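Local coordinates for DUF6836 domain-containing protein (Clostridium leptum, PDB 4PW1), which is of unknown function but has an antiparallel beta-sheet surrounded by alpha-helices and forms a two-fold symmetric pair in the deposited assembly, at the interface of chains A and B. Numbering follows the deposited sequence. Chains: chain A/B, Uncharacterized protein.

The interface of chains A and B. Residues chain A 28, 216, 225, 234-235; chain B 20-21, 24.
A:Met225, a selenomethionine on strand 221-227, meets the carboxylate of B:Glu24, and the two side chains cross at about a right angle. The selenium of A:Met225, SE, lies 3.5 Å from the carboxylate carbon CD of B:Glu24. The B:Glu24 side chain is poorly ordered, and the still shorter approach of its OE2 to the selenium is doubtful. The CG methylene of B:Glu24 lies 3.7 Å from the methyl CD2 of A:Leu28. Here the two side chains run side by side and point the same way. Their backbones form an antiparallel bridge, which pairs strand 24-28 of one copy with that of the other. A:Val235 comes across the glutamate, with the methyl CG2 3.8 Å from OE2 of B:Glu24. On the chain A side, the carboxylate thus meets the selenium side chain and a valine methyl.

B:Leu20 and A:Leu216 touch by one methyl each, CD2 to CD2 at 3.7 Å, and cross nearly at right angles. On the other flank, the amide ND2 of B:Asn21 makes a weak hydrogen bond to the backbone O of A:Met234, 3.5 Å long. The chi1 of 64° sets CG of B:Asn21 between its own backbone N and carbonyl carbon and helps turn the amide toward chain A.

Within chain B, the backbone N of B:Asn21 donates to OE1 of B:Glu24 at 2.9 Å. As modelled, the bond is fairly straight (163° at the hydrogen) and reaches the lone pair of OE1 that points away from OE2. It may tie the loop at B:Asn21 to the start of strand 24-28, but the disorder makes its hold uncertain. Strand pairing and side-chain contacts, repeated by the two-fold, help hold the copies together in the deposited assembly; the structure alone does not show whether this dimer forms in the cell.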
loop_
_atom_site.group_PDB
_atom_site.type_symbol
_atom_site.label_atom_id
_atom_site.label_comp_id
_atom_site.label_asym_id
_atom_site.label_seq_id
_atom_site.Cartn_x
_atom_site.Cartn_y
_atom_site.Cartn_z
ATOM N N LEU A 28 6.448 0.064 1.820
ATOM C CA LEU A 28 7.049 -0.909 2.701
ATOM C C LEU A 28 7.817 -0.215 3.823
ATOM O O LEU A 28 8.401 0.874 3.635
ATOM C CB LEU A 28 7.988 -1.817 1.884
ATOM C CG LEU A 28 7.331 -2.574 0.718
ATOM C CD1 LEU A 28 8.337 -3.464 0.020
ATOM C CD2 LEU A 28 6.140 -3.374 1.201
ATOM N N LEU A 216 1.853 -10.644 -4.065
ATOM C CA LEU A 216 1.049 -9.753 -4.898
ATOM C C LEU A 216 1.987 -9.103 -5.890
ATOM O O LEU A 216 3.235 -9.194 -5.760
ATOM C CB LEU A 216 0.349 -8.687 -4.046
ATOM C CG LEU A 216 1.182 -7.726 -3.214
ATOM C CD1 LEU A 216 1.955 -6.708 -4.058
ATOM C CD2 LEU A 216 0.311 -7.011 -2.183
HETATM N N MSE A 225 5.830 -12.200 0.452
HETATM C CA MSE A 225 5.569 -11.685 1.784
HETATM C C MSE A 225 5.622 -12.800 2.794
HETATM O O MSE A 225 5.126 -13.920 2.570
HETATM C CB MSE A 225 4.199 -10.978 1.845
HETATM C CG MSE A 225 4.206 -9.777 0.924
HETATM SE SE MSE A 225 2.333 -9.229 0.542
HETATM C CE MSE A 225 1.828 -10.639 -0.560
HETATM N N MSE A 234 8.314 -9.386 6.518
HETATM C CA MSE A 234 9.245 -9.031 5.509
HETATM C C MSE A 234 8.621 -9.171 4.160
HETATM O O MSE A 234 7.710 -9.945 3.975
HETATM C CB MSE A 234 10.465 -9.931 5.728
HETATM C CG MSE A 234 10.925 -9.973 4.316
HETATM SE SE MSE A 234 11.964 -11.472 4.065
HETATM C CE MSE A 234 11.324 -13.157 4.720
ATOM N N VAL A 235 9.173 -8.428 3.207
ATOM C CA VAL A 235 8.893 -8.575 1.851
ATOM C C VAL A 235 10.185 -8.715 1.087
ATOM O O VAL A 235 11.128 -7.955 1.303
ATOM C CB VAL A 235 8.115 -7.317 1.349
ATOM C CG1 VAL A 235 7.815 -7.440 -0.133
ATOM C CG2 VAL A 235 6.839 -7.160 2.141
ATOM N N LEU B 20 -2.558 -8.334 3.844
ATOM C CA LEU B 20 -1.287 -7.593 3.951
ATOM C C LEU B 20 -0.626 -7.724 5.346
ATOM O O LEU B 20 -1.311 -7.870 6.295
ATOM C CB LEU B 20 -1.488 -6.128 3.596
ATOM C CG LEU B 20 -1.954 -5.878 2.191
ATOM C CD1 LEU B 20 -1.895 -4.379 1.918
ATOM C CD2 LEU B 20 -1.140 -6.611 1.165
ATOM N N ASN B 21 0.707 -7.730 5.452
ATOM C CA ASN B 21 1.390 -7.959 6.759
ATOM C C ASN B 21 1.736 -6.637 7.437
ATOM O O ASN B 21 1.352 -5.552 6.876
ATOM C CB ASN B 21 2.586 -8.938 6.632
ATOM C CG ASN B 21 3.747 -8.423 5.754
ATOM O OD1 ASN B 21 3.996 -7.225 5.658
ATOM N ND2 ASN B 21 4.498 -9.365 5.151
ATOM N N GLU B 24 3.595 -3.404 5.709
ATOM C CA GLU B 24 2.988 -2.897 4.529
ATOM C C GLU B 24 1.962 -1.823 4.949
ATOM O O GLU B 24 1.029 -2.090 5.690
ATOM C CB GLU B 24 2.353 -4.063 3.708
ATOM C CG GLU B 24 3.374 -5.014 3.013
ATOM C CD GLU B 24 2.764 -6.289 2.353
ATOM O OE1 GLU B 24 1.892 -6.939 2.981
ATOM O OE2 GLU B 24 3.161 -6.682 1.212
#